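Oligopeptide-binding protein AppA (Bacillus subtilis, PDB 1XOC) binds oligopeptides for uptake through an ABC-type permease that serves sporulation and competence, transporting tetra- and pentapeptides but not tripeptides. Local coordinates at residues A[27-32]-A[365-370]; A[223-228]-A[241-246]; A[374-379]-A[485-490]; A[396-401]-A[415-420]. All coordinates share one frame; numbering follows the deposited sequence.

Overall arrangement
All four contacts gather near the bound peptide. Interactions 1 and 4 lie closest, with centres about 7 Å apart. They share one mixed sheet, in which strands 358-367 and 414-420 are neighbours. Interaction 3 reaches the same sheet through strand 483-496 and adds helix 371-385, which directly follows strand 358-367. Interaction 2 sits about 11 Å from interaction 1, centre to centre, and touches it where Ala225 meets Gly369. Along the chain, interaction 2 is nested in the loop closed by interaction 1, and interaction 4 in that closed by interaction 3. Interaction 1 closes before interaction 3 opens. Residues of interactions 1, 3 and 4 touch the bound peptide; interaction 2 borders it through Asn241.

Interaction 1. Residues A[27-32]-A[365-370]; sequences GSIGEP and KTNQGN
Ile29 packs against the turn formed by Asn367, Gln368, Gly369 and Asn370. Its CD1 does most of the touching. Ile29 CD1 lies 3.6 Å from Asn370 CB, and the two side chains meet at a slant. Ile29 CD1 is also 3.8 Å from Gly369 O. The other branch, Ile29 CG2, comes within 3.9 Å of Gly369 O. Ile29 CG1 sits between the backbone N and the carbonyl carbon (chi1 66°), and the extended chi2 of 168° then carries CD1 out to the turn. This is the tight part. Gly369 has a positive phi of 109° and sits close against Ile29, a position suited to glycine.

The other side is looser and is filled by water 1. The carbonyl oxygens Ile29 O and Gln368 O face each other 3.7 Å apart and cannot bond directly. The water donates to both, at 2.9 Å to Ile29 O and 2.7 Å to Gln368 O. Water 1 accepts from Asn367 ND2 at 2.9 Å, so three bonds hold it. Gln368 is partly exposed at this margin. Asn367 ND2 also bonds to the backbone of the bound peptide, while Asn367 OD1 takes Arg373 NH1. The amide is therefore held at both ends. Ile29 itself packs on a polar side chain of the peptide.

Asn370 is the N-cap residue of helix 371-385. The type II turn 367-370, with glycine at its third position, links strand 358-367 to that helix, here at the peptide-binding site of a family 5 solute-binding protein.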
loop_
_atom_site.group_PDB
_atom_site.type_symbol
_atom_site.label_atom_id
_atom_site.label_comp_id
_atom_site.label_asym_id
_atom_site.label_seq_id
_atom_site.Cartn_x
_atom_site.Cartn_y
_atom_site.Cartn_z
ATOM N N GLY A 27 -9.623 11.097 10.221
ATOM C CA GLY A 27 -10.689 10.168 9.805
ATOM C C GLY A 27 -10.105 9.130 8.863
ATOM O O GLY A 27 -9.276 9.461 7.990
ATOM N N SER A 28 -10.450 7.860 9.066
ATOM C CA SER A 28 -9.983 6.808 8.174
ATOM C C SER A 28 -11.136 5.907 7.834
ATOM O O SER A 28 -11.910 5.504 8.716
ATOM C CB SER A 28 -8.905 5.958 8.836
ATOM O OG SER A 28 -8.589 4.850 7.983
ATOM N N ILE A 29 -11.231 5.509 6.573
ATOM C CA ILE A 29 -12.301 4.546 6.203
ATOM C C ILE A 29 -11.924 3.082 6.402
ATOM O O ILE A 29 -12.763 2.204 6.175
ATOM C CB ILE A 29 -12.805 4.742 4.759
ATOM C CG1 ILE A 29 -11.725 4.415 3.728
ATOM C CG2 ILE A 29 -13.362 6.168 4.605
ATOM C CD1 ILE A 29 -12.268 4.321 2.285
ATOM N N GLY A 30 -10.701 2.803 6.824
ATOM C CA GLY A 30 -10.249 1.422 7.062
ATOM C C GLY A 30 -9.594 1.265 8.432
ATOM O O GLY A 30 -8.785 2.080 8.827
ATOM N N GLU A 31 -9.979 0.222 9.158
ATOM C CA GLU A 31 -9.362 -0.060 10.453
ATOM C C GLU A 31 -8.102 -0.877 10.299
ATOM O O GLU A 31 -8.092 -1.838 9.532
ATOM C CB GLU A 31 -10.339 -0.819 11.337
ATOM C CG GLU A 31 -9.917 -0.920 12.783
ATOM C CD GLU A 31 -11.053 -1.340 13.676
ATOM O OE1 GLU A 31 -12.093 -1.841 13.169
ATOM O OE2 GLU A 31 -10.884 -1.176 14.898
ATOM N N PRO A 32 -7.032 -0.520 11.048
ATOM C CA PRO A 32 -5.853 -1.372 11.035
ATOM C C PRO A 32 -6.085 -2.783 11.566
ATOM O O PRO A 32 -7.132 -3.096 12.236
ATOM C CB PRO A 32 -4.867 -0.633 11.956
ATOM C CG PRO A 32 -5.346 0.769 11.988
ATOM C CD PRO A 32 -6.836 0.660 11.924
ATOM N N LYS A 365 -15.743 -7.962 -5.295
ATOM C CA LYS A 365 -15.645 -7.391 -3.960
ATOM C C LYS A 365 -14.931 -6.045 -3.955
ATOM O O LYS A 365 -14.051 -5.786 -4.796
ATOM C CB LYS A 365 -14.853 -8.320 -3.035
ATOM C CG LYS A 365 -15.530 -9.575 -2.637
ATOM C CD LYS A 365 -14.637 -10.451 -1.757
ATOM C CE LYS A 365 -15.460 -11.578 -1.164
ATOM N NZ LYS A 365 -14.657 -12.578 -0.402
ATOM N N THR A 366 -15.274 -5.199 -2.984
ATOM C CA THR A 366 -14.430 -4.034 -2.669
ATOM C C THR A 366 -14.627 -3.628 -1.227
ATOM O O THR A 366 -15.471 -4.243 -0.538
ATOM C CB THR A 366 -14.693 -2.828 -3.607
ATOM O OG1 THR A 366 -13.575 -1.919 -3.486
ATOM C CG2 THR A 366 -15.953 -2.117 -3.270
ATOM N N ASN A 367 -13.903 -2.618 -0.756
ATOM C CA ASN A 367 -13.921 -2.287 0.667
ATOM C C ASN A 367 -15.001 -1.302 1.106
ATOM O O ASN A 367 -15.172 -0.238 0.504
ATOM C CB ASN A 367 -12.546 -1.800 1.146
ATOM C CG ASN A 367 -11.977 -0.697 0.298
ATOM O OD1 ASN A 367 -11.790 -0.871 -0.902
ATOM N ND2 ASN A 367 -11.670 0.435 0.929
ATOM N N GLN A 368 -15.725 -1.699 2.169
ATOM C CA GLN A 368 -16.737 -0.880 2.868
ATOM C C GLN A 368 -16.206 0.513 3.203
ATOM O O GLN A 368 -15.196 0.645 3.896
ATOM C CB GLN A 368 -17.192 -1.591 4.148
ATOM C CG GLN A 368 -18.344 -0.887 4.870
ATOM C CD GLN A 368 -18.702 -1.531 6.192
ATOM O OE1 GLN A 368 -19.715 -1.171 6.796
ATOM N NE2 GLN A 368 -17.885 -2.479 6.660
ATOM N N GLY A 369 -16.899 1.536 2.718
ATOM C CA GLY A 369 -16.631 2.893 3.104
ATOM C C GLY A 369 -15.990 3.700 1.991
ATOM O O GLY A 369 -15.965 4.939 2.044
ATOM N N ASN A 370 -15.475 3.019 0.974
ATOM C CA ASN A 370 -14.938 3.712 -0.168
ATOM C C ASN A 370 -16.082 3.783 -1.164
ATOM O O ASN A 370 -16.302 2.864 -1.935
ATOM C CB ASN A 370 -13.705 2.998 -0.725
ATOM C CG ASN A 370 -12.970 3.807 -1.767
ATOM O OD1 ASN A 370 -11.694 3.841 -1.806
ATOM N ND2 ASN A 370 -13.707 4.489 -2.583
HETATM O O HOH W 1 -12.481 0.613 3.758
#

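Interaction 2. Residues A[223-228]-A[241-246]; sequences PDANAA and NVPATD. With ZN (zinc ion), chain P.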
loop_
_atom_site.group_PDB
_atom_site.type_symbol
_atom_site.label_atom_id
_atom_site.label_comp_id
_atom_site.label_asym_id
_atom_site.label_seq_id
_atom_site.Cartn_x
_atom_site.Cartn_y
_atom_site.Cartn_z
ATOM N N PRO A 223 -16.123 3.808 8.529
ATOM C CA PRO A 223 -16.186 3.110 7.223
ATOM C C PRO A 223 -17.391 3.502 6.375
ATOM O O PRO A 223 -18.277 2.679 6.082
ATOM C CB PRO A 223 -16.165 1.651 7.630
ATOM C CG PRO A 223 -17.003 1.663 8.833
ATOM C CD PRO A 223 -16.627 2.929 9.603
ATOM N N ASP A 224 -17.427 4.791 6.049
ATOM C CA ASP A 224 -18.459 5.443 5.301
ATOM C C ASP A 224 -17.963 6.842 4.982
ATOM O O ASP A 224 -17.938 7.712 5.847
ATOM C CB ASP A 224 -19.720 5.543 6.148
ATOM C CG ASP A 224 -20.837 6.251 5.446
ATOM O OD1 ASP A 224 -20.617 7.093 4.553
ATOM O OD2 ASP A 224 -21.969 5.935 5.808
ATOM N N ALA A 225 -17.528 7.052 3.742
ATOM C CA ALA A 225 -16.891 8.305 3.351
ATOM C C ALA A 225 -17.844 9.488 3.553
ATOM O O ALA A 225 -17.398 10.567 3.924
ATOM C CB ALA A 225 -16.427 8.234 1.897
ATOM N N ASN A 226 -19.135 9.282 3.333
ATOM C CA ASN A 226 -20.108 10.371 3.477
ATOM C C ASN A 226 -20.231 10.785 4.940
ATOM O O ASN A 226 -20.316 11.975 5.252
ATOM C CB ASN A 226 -21.477 10.000 2.916
ATOM C CG ASN A 226 -21.501 9.919 1.381
ATOM O OD1 ASN A 226 -22.464 9.386 0.800
ATOM N ND2 ASN A 226 -20.487 10.465 0.725
ATOM N N ALA A 227 -20.231 9.796 5.834
ATOM C CA ALA A 227 -20.278 10.065 7.264
ATOM C C ALA A 227 -19.038 10.805 7.726
ATOM O O ALA A 227 -19.142 11.687 8.574
ATOM C CB ALA A 227 -20.469 8.758 8.065
ATOM N N ALA A 228 -17.869 10.468 7.167
ATOM C CA ALA A 228 -16.628 11.106 7.541
ATOM C C ALA A 228 -16.649 12.546 7.085
ATOM O O ALA A 228 -16.174 13.432 7.783
ATOM C CB ALA A 228 -15.457 10.397 6.900
ATOM N N ASN A 241 -8.867 12.701 3.967
ATOM C CA ASN A 241 -8.733 12.660 2.511
ATOM C C ASN A 241 -10.112 12.708 1.886
ATOM O O ASN A 241 -10.811 11.685 1.799
ATOM C CB ASN A 241 -8.008 11.378 2.098
ATOM C CG ASN A 241 -7.602 11.364 0.614
ATOM O OD1 ASN A 241 -7.934 12.266 -0.174
ATOM N ND2 ASN A 241 -6.873 10.313 0.243
ATOM N N VAL A 242 -10.530 13.898 1.503
ATOM C CA VAL A 242 -11.866 14.122 0.981
ATOM C C VAL A 242 -12.011 13.556 -0.426
ATOM O O VAL A 242 -11.217 13.892 -1.313
ATOM C CB VAL A 242 -12.168 15.646 0.905
ATOM C CG1 VAL A 242 -13.540 15.904 0.326
ATOM C CG2 VAL A 242 -11.988 16.273 2.279
ATOM N N PRO A 243 -13.052 12.748 -0.672
ATOM C CA PRO A 243 -13.316 12.313 -2.055
ATOM C C PRO A 243 -13.465 13.488 -3.014
ATOM O O PRO A 243 -14.054 14.504 -2.659
ATOM C CB PRO A 243 -14.666 11.591 -1.938
ATOM C CG PRO A 243 -14.710 11.106 -0.539
ATOM C CD PRO A 243 -14.033 12.176 0.273
ATOM N N ALA A 244 -12.986 13.340 -4.246
ATOM C CA ALA A 244 -13.053 14.449 -5.219
ATOM C C ALA A 244 -14.452 15.007 -5.441
ATOM O O ALA A 244 -14.626 16.215 -5.632
ATOM C CB ALA A 244 -12.477 14.024 -6.555
ATOM N N THR A 245 -15.457 14.131 -5.436
ATOM C CA THR A 245 -16.827 14.539 -5.647
ATOM C C THR A 245 -17.337 15.467 -4.542
ATOM O O THR A 245 -18.272 16.226 -4.767
ATOM C CB THR A 245 -17.773 13.313 -5.789
ATOM O OG1 THR A 245 -17.617 12.450 -4.668
ATOM C CG2 THR A 245 -17.441 12.513 -7.036
ATOM N N ASP A 246 -16.702 15.423 -3.368
ATOM C CA ASP A 246 -17.082 16.277 -2.243
ATOM C C ASP A 246 -16.190 17.520 -2.070
ATOM O O ASP A 246 -16.327 18.233 -1.076
ATOM C CB ASP A 246 -17.056 15.461 -0.949
ATOM C CG ASP A 246 -18.093 14.357 -0.933
ATOM O OD1 ASP A 246 -17.733 13.210 -0.626
ATOM O OD2 ASP A 246 -19.268 14.645 -1.229
HETATM ZN ZN ZN P . -23.661 6.906 4.878
HETATM O O HOH W 2 -23.525 6.786 2.749
#
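The amide of Asn226 and the carboxylate of Asp246 come near each other only at their ends, and neither lies over the other's face. Their planes are turned 76° from each other, and the two side chains cross at about a right angle. Asp246 OD1 has its strong partner elsewhere, in a salt bridge with Lys371. A third flat group, the carboxylate of Asp224, is used on its face. The backbone N of Ala227 approaches Asp224 OD1 from above the carboxylate plane, 71° out of it. That bond is 3.0 Å from Ala227 N to Asp224 OD1 and fairly straight, at 163°. Asp224 is thus the N-cap of helix 225-234, with its side chain capping the first turn. Asp224 O accepts from Ala228 N at 3.1 Å. Asp224 OD2 binds a zinc ion at 2.2 Å, and water 2 completes part of that site at 2.1 Å from the metal. The two carboxylate oxygens therefore divide their work between helix and metal.

The Pro243 ring is met at one corner, where Pro243 CG lies 4.1 Å from Ala225 CB. This is the one apolar touch between the segments. Lys371 also packs against Ala225 and Pro243.

On the other segment, Asp246 N bonds to Pro243 O at 2.9 Å, which closes a short 3-10 turn. Asp246 then stands at the N-cap position of helix 247-250, but its side chain makes no capping bond there. Val242 and Pro243 also touch Glu229, further along helix 225-234.

Interaction 3. Residues A[374-379]-A[485-490]; sequences EDIAVV and FLYYPN. With ZN (zinc ion), chain F; ZN (zinc ion), chain J.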
loop_
_atom_site.group_PDB
_atom_site.type_symbol
_atom_site.label_atom_id
_atom_site.label_comp_id
_atom_site.label_asym_id
_atom_site.label_seq_id
_atom_site.Cartn_x
_atom_site.Cartn_y
_atom_site.Cartn_z
ATOM N N GLU A 374 -17.182 1.421 -4.390
ATOM C CA GLU A 374 -18.503 0.832 -4.391
ATOM C C GLU A 374 -19.219 1.206 -5.681
ATOM O O GLU A 374 -19.830 0.361 -6.334
ATOM C CB GLU A 374 -19.299 1.246 -3.132
ATOM C CG GLU A 374 -18.608 0.834 -1.781
ATOM C CD GLU A 374 -19.284 1.424 -0.547
ATOM O OE1 GLU A 374 -20.300 2.138 -0.728
ATOM O OE2 GLU A 374 -18.840 1.159 0.617
ATOM N N ASP A 375 -19.182 2.472 -6.055
ATOM C CA ASP A 375 -19.737 2.932 -7.325
ATOM C C ASP A 375 -19.083 2.268 -8.548
ATOM O O ASP A 375 -19.761 1.875 -9.506
ATOM C CB ASP A 375 -19.576 4.448 -7.468
ATOM C CG ASP A 375 -20.427 5.229 -6.490
ATOM O OD1 ASP A 375 -20.252 6.453 -6.356
ATOM O OD2 ASP A 375 -21.304 4.624 -5.837
ATOM N N ILE A 376 -17.770 2.181 -8.551
ATOM C CA ILE A 376 -17.109 1.504 -9.653
ATOM C C ILE A 376 -17.601 0.085 -9.797
ATOM O O ILE A 376 -17.788 -0.388 -10.918
ATOM C CB ILE A 376 -15.604 1.498 -9.463
ATOM C CG1 ILE A 376 -15.059 2.906 -9.623
ATOM C CG2 ILE A 376 -14.930 0.545 -10.481
ATOM C CD1 ILE A 376 -13.608 3.028 -9.252
ATOM N N ALA A 377 -17.806 -0.610 -8.677
ATOM C CA ALA A 377 -18.276 -2.002 -8.732
ATOM C C ALA A 377 -19.645 -2.143 -9.395
ATOM O O ALA A 377 -19.921 -3.080 -10.173
ATOM C CB ALA A 377 -18.275 -2.629 -7.372
ATOM N N VAL A 378 -20.508 -1.183 -9.116
ATOM C CA VAL A 378 -21.851 -1.153 -9.719
ATOM C C VAL A 378 -21.741 -0.820 -11.215
ATOM O O VAL A 378 -22.393 -1.426 -12.047
ATOM C CB VAL A 378 -22.743 -0.145 -8.989
ATOM C CG1 VAL A 378 -24.048 -0.013 -9.680
ATOM C CG2 VAL A 378 -22.919 -0.580 -7.511
ATOM N N VAL A 379 -20.846 0.089 -11.575
ATOM C CA VAL A 379 -20.664 0.439 -12.980
ATOM C C VAL A 379 -20.089 -0.740 -13.789
ATOM O O VAL A 379 -20.526 -1.018 -14.907
ATOM C CB VAL A 379 -19.767 1.691 -13.134
ATOM C CG1 VAL A 379 -19.426 1.919 -14.604
ATOM C CG2 VAL A 379 -20.445 2.946 -12.572
ATOM N N PHE A 485 -6.295 -2.015 -15.127
ATOM C CA PHE A 485 -5.831 -0.822 -14.469
ATOM C C PHE A 485 -6.914 0.226 -14.625
ATOM O O PHE A 485 -7.432 0.407 -15.718
ATOM C CB PHE A 485 -4.484 -0.382 -15.072
ATOM C CG PHE A 485 -3.396 -1.386 -14.847
ATOM C CD1 PHE A 485 -3.098 -2.338 -15.828
ATOM C CD2 PHE A 485 -2.718 -1.433 -13.646
ATOM C CE1 PHE A 485 -2.126 -3.313 -15.603
ATOM C CE2 PHE A 485 -1.754 -2.390 -13.421
ATOM C CZ PHE A 485 -1.450 -3.328 -14.400
ATOM N N LEU A 486 -7.289 0.911 -13.539
ATOM C CA LEU A 486 -8.410 1.848 -13.587
ATOM C C LEU A 486 -7.961 3.305 -13.629
ATOM O O LEU A 486 -8.210 3.984 -14.613
ATOM C CB LEU A 486 -9.419 1.575 -12.450
ATOM C CG LEU A 486 -10.231 0.254 -12.491
ATOM C CD1 LEU A 486 -11.045 0.152 -11.208
ATOM C CD2 LEU A 486 -11.095 0.118 -13.734
ATOM N N TYR A 487 -7.319 3.802 -12.578
ATOM C CA TYR A 487 -6.878 5.189 -12.564
ATOM C C TYR A 487 -5.762 5.482 -11.566
ATOM O O TYR A 487 -5.510 4.715 -10.658
ATOM C CB TYR A 487 -8.039 6.148 -12.323
ATOM C CG TYR A 487 -8.819 5.843 -11.078
ATOM C CD1 TYR A 487 -9.816 4.906 -11.102
ATOM C CD2 TYR A 487 -8.557 6.489 -9.884
ATOM C CE1 TYR A 487 -10.522 4.601 -9.995
ATOM C CE2 TYR A 487 -9.285 6.185 -8.747
ATOM C CZ TYR A 487 -10.267 5.234 -8.824
ATOM O OH TYR A 487 -11.023 4.889 -7.731
ATOM N N TYR A 488 -5.110 6.619 -11.765
ATOM C CA TYR A 488 -4.174 7.181 -10.784
ATOM C C TYR A 488 -4.892 8.236 -9.955
ATOM O O TYR A 488 -5.297 9.270 -10.490
ATOM C CB TYR A 488 -2.989 7.829 -11.508
ATOM C CG TYR A 488 -2.276 6.883 -12.438
ATOM C CD1 TYR A 488 -1.678 5.730 -11.964
ATOM C CD2 TYR A 488 -2.150 7.172 -13.793
ATOM C CE1 TYR A 488 -1.026 4.845 -12.824
ATOM C CE2 TYR A 488 -1.489 6.305 -14.661
ATOM C CZ TYR A 488 -0.931 5.146 -14.170
ATOM O OH TYR A 488 -0.289 4.286 -15.047
ATOM N N PRO A 489 -5.118 7.967 -8.665
ATOM C CA PRO A 489 -5.920 8.896 -7.890
ATOM C C PRO A 489 -5.179 10.095 -7.366
ATOM O O PRO A 489 -3.952 10.042 -7.188
ATOM C CB PRO A 489 -6.303 8.068 -6.690
ATOM C CG PRO A 489 -5.225 7.119 -6.521
ATOM C CD PRO A 489 -4.744 6.787 -7.870
ATOM N N ASN A 490 -5.925 11.158 -7.067
ATOM C CA ASN A 490 -5.363 12.326 -6.380
ATOM C C ASN A 490 -5.828 12.320 -4.922
ATOM O O ASN A 490 -6.933 11.886 -4.618
ATOM C CB ASN A 490 -5.859 13.604 -7.036
ATOM C CG ASN A 490 -5.419 13.710 -8.481
ATOM O OD1 ASN A 490 -4.215 13.620 -8.741
ATOM N ND2 ASN A 490 -6.347 13.942 -9.415
HETATM ZN ZN ZN F . -20.654 2.549 1.422
HETATM ZN ZN ZN J . -21.762 7.113 -4.850
HETATM O O HOH W 3 -21.242 0.649 2.380
HETATM O O HOH W 4 -22.524 3.494 0.728
#
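Ile376 meets Leu486 and Tyr487 because its CG1 stands anti to the carbonyl carbon (chi1 -69°) and its chain continues extended to CD1. A chi1 of 55° tucks Tyr487 CG over its own backbone, which swings the ring to the helix. The CD1 methyl of Ile376 comes to the edge of that ring, near its plane. Ile376 CD1 is 3.5 Å from Tyr487 CE1 and equally far from Tyr487 OH. The other branch, Ile376 CG2, meets Leu486 CD1 tip to tip at 4.0 Å.

Leu486 and Tyr487 are consecutive, yet both point toward helix 371-385. A classic beta bulge opposite Val267 makes this possible. Ile296 covers Ile376 from helix 293-300, and Tyr487 also packs on the backbone of the bound peptide.

The two preceding residues of the helix do not touch the strand. Glu374 holds one zinc ion through both oxygens, with OE1 at 2.2 Å and OE2 at 2.4 Å. Asp375 OD1 binds another zinc ion at 2.2 Å. Their charges are probably balanced in part by the metals, and Glu374 OE2 also accepts from Gly369 N. Ile376 offers only methyl groups to the strand; the Tyr487 hydroxyl comes close but meets a methyl. The fit rests on shape rather than on directed polar bonds.

Interaction 4. Residues A[396-401]-A[415-420]; sequences VEWSAL and MVMGWS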
loop_
_atom_site.group_PDB
_atom_site.type_symbol
_atom_site.label_atom_id
_atom_site.label_comp_id
_atom_site.label_asym_id
_atom_site.label_seq_id
_atom_site.Cartn_x
_atom_site.Cartn_y
_atom_site.Cartn_z
ATOM N N VAL A 396 -17.076 -5.414 1.597
ATOM C CA VAL A 396 -16.569 -6.072 2.780
ATOM C C VAL A 396 -15.679 -5.143 3.592
ATOM O O VAL A 396 -14.990 -4.266 3.063
ATOM C CB VAL A 396 -15.984 -7.541 2.494
ATOM C CG1 VAL A 396 -16.095 -8.034 1.003
ATOM C CG2 VAL A 396 -14.721 -7.859 3.201
ATOM N N GLU A 397 -15.748 -5.315 4.901
ATOM C CA GLU A 397 -15.030 -4.463 5.826
ATOM C C GLU A 397 -13.542 -4.617 5.567
ATOM O O GLU A 397 -13.074 -5.709 5.271
ATOM C CB GLU A 397 -15.366 -4.900 7.262
ATOM C CG GLU A 397 -14.720 -4.042 8.342
ATOM C CD GLU A 397 -13.314 -4.495 8.735
ATOM O OE1 GLU A 397 -12.453 -3.614 9.017
ATOM O OE2 GLU A 397 -13.083 -5.728 8.772
ATOM N N TRP A 398 -12.815 -3.512 5.666
ATOM C CA TRP A 398 -11.407 -3.435 5.237
ATOM C C TRP A 398 -10.509 -4.520 5.805
ATOM O O TRP A 398 -9.885 -5.238 5.049
ATOM C CB TRP A 398 -10.839 -2.086 5.638
ATOM C CG TRP A 398 -9.397 -1.891 5.284
ATOM C CD1 TRP A 398 -8.363 -1.709 6.152
ATOM C CD2 TRP A 398 -8.834 -1.911 3.972
ATOM N NE1 TRP A 398 -7.171 -1.569 5.443
ATOM C CE2 TRP A 398 -7.438 -1.695 4.103
ATOM C CE3 TRP A 398 -9.365 -2.054 2.694
ATOM C CZ2 TRP A 398 -6.591 -1.650 3.001
ATOM C CZ3 TRP A 398 -8.519 -1.983 1.602
ATOM C CH2 TRP A 398 -7.154 -1.797 1.761
ATOM N N SER A 399 -10.463 -4.665 7.130
ATOM C CA SER A 399 -9.561 -5.644 7.744
ATOM C C SER A 399 -9.884 -7.050 7.259
ATOM O O SER A 399 -8.999 -7.858 7.006
ATOM C CB SER A 399 -9.554 -5.544 9.271
ATOM O OG SER A 399 -10.740 -6.102 9.827
ATOM N N ALA A 400 -11.175 -7.367 7.143
ATOM C CA ALA A 400 -11.569 -8.656 6.644
ATOM C C ALA A 400 -11.200 -8.886 5.198
ATOM O O ALA A 400 -10.805 -9.980 4.844
ATOM C CB ALA A 400 -13.052 -8.826 6.821
ATOM N N LEU A 401 -11.382 -7.879 4.348
ATOM C CA LEU A 401 -11.044 -8.001 2.947
ATOM C C LEU A 401 -9.517 -8.199 2.759
ATOM O O LEU A 401 -9.111 -9.016 1.959
ATOM C CB LEU A 401 -11.459 -6.735 2.198
ATOM C CG LEU A 401 -11.339 -6.818 0.701
ATOM C CD1 LEU A 401 -12.038 -8.018 0.154
ATOM C CD2 LEU A 401 -11.871 -5.534 0.035
ATOM N N MET A 415 -11.621 -8.199 -7.461
ATOM C CA MET A 415 -11.794 -7.113 -6.505
ATOM C C MET A 415 -11.402 -5.779 -7.070
ATOM O O MET A 415 -10.499 -5.705 -7.885
ATOM C CB MET A 415 -11.015 -7.378 -5.231
ATOM C CG MET A 415 -9.534 -7.368 -5.404
ATOM S SD MET A 415 -8.693 -7.677 -3.839
ATOM C CE MET A 415 -7.023 -7.951 -4.450
ATOM N N VAL A 416 -12.099 -4.737 -6.637
ATOM C CA VAL A 416 -11.683 -3.358 -6.923
ATOM C C VAL A 416 -10.805 -2.918 -5.762
ATOM O O VAL A 416 -11.232 -2.905 -4.628
ATOM C CB VAL A 416 -12.892 -2.409 -7.071
ATOM C CG1 VAL A 416 -12.386 -0.986 -7.367
ATOM C CG2 VAL A 416 -13.856 -2.902 -8.142
ATOM N N MET A 417 -9.545 -2.550 -6.038
ATOM C CA MET A 417 -8.551 -2.427 -4.959
ATOM C C MET A 417 -7.523 -1.412 -5.377
ATOM O O MET A 417 -7.500 -1.028 -6.538
ATOM C CB MET A 417 -7.896 -3.766 -4.691
ATOM C CG MET A 417 -6.990 -3.905 -3.482
ATOM S SD MET A 417 -7.563 -3.190 -1.961
ATOM C CE MET A 417 -9.142 -3.968 -1.741
ATOM N N GLY A 418 -6.754 -0.917 -4.416
ATOM C CA GLY A 418 -5.607 -0.093 -4.764
ATOM C C GLY A 418 -4.300 -0.548 -4.155
ATOM O O GLY A 418 -4.275 -1.245 -3.149
ATOM N N TRP A 419 -3.208 -0.099 -4.767
ATOM C CA TRP A 419 -1.851 -0.174 -4.180
ATOM C C TRP A 419 -1.349 1.208 -3.788
ATOM O O TRP A 419 -1.471 2.134 -4.559
ATOM C CB TRP A 419 -0.842 -0.751 -5.193
ATOM C CG TRP A 419 -0.954 -2.245 -5.382
ATOM C CD1 TRP A 419 -1.283 -2.914 -6.530
ATOM C CD2 TRP A 419 -0.719 -3.254 -4.391
ATOM N NE1 TRP A 419 -1.294 -4.270 -6.302
ATOM C CE2 TRP A 419 -0.966 -4.508 -4.999
ATOM C CE3 TRP A 419 -0.345 -3.217 -3.066
ATOM C CZ2 TRP A 419 -0.804 -5.710 -4.322
ATOM C CZ3 TRP A 419 -0.197 -4.428 -2.380
ATOM C CH2 TRP A 419 -0.455 -5.644 -3.008
ATOM N N SER A 420 -0.825 1.335 -2.579
ATOM C CA SER A 420 0.114 2.414 -2.218
ATOM C C SER A 420 1.489 1.908 -2.626
ATOM O O SER A 420 2.039 1.007 -2.017
ATOM C CB SER A 420 0.069 2.669 -0.722
ATOM O OG SER A 420 1.054 3.610 -0.384
#
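The end of the Met417 side chain bends round to meet Trp398 and Leu401. Met417 CG stands opposite the backbone N, and so do CG of Trp398 and CG of Leu401. The Met417 chain then bends at both chi2 (44°) and chi3 (56°), and this double bend folds SD and CE back to the helix. Met417 SD lies 3.9 Å from Trp398 CZ3, at the rim of the six-membered ring. The sulfur is 77° off the ring normal, so this is an edge-on Met-aromatic contact. The side chains cross at about a right angle. Met417 CE turns to Leu401 CD2, 3.6 Å away, and these two side chains meet tip to tip. Met417 CE is also 3.9 Å from Trp398 CZ3.

Helix 398-405 joins parallel strands 390-396 and 414-420, which flank strand 358-367 in the sheet. This is a beta-alpha-beta crossover, and the contact packs its helix on its second strand. Glu397 is the N-cap: Glu397 OE1 accepts from Ser399 N at 2.9 Å, and Glu397 OE2 from Ala400 N at 3.0 Å. Trp398 NE1 bonds to Asp42 OD1.

At Met417, an alanine here, without CG, SD and CE, is likely to open a gap between Leu401 and the Trp398 edge and remove the sulfur contact. Gly418 to Ser420 pair with the peptide as an antiparallel strand.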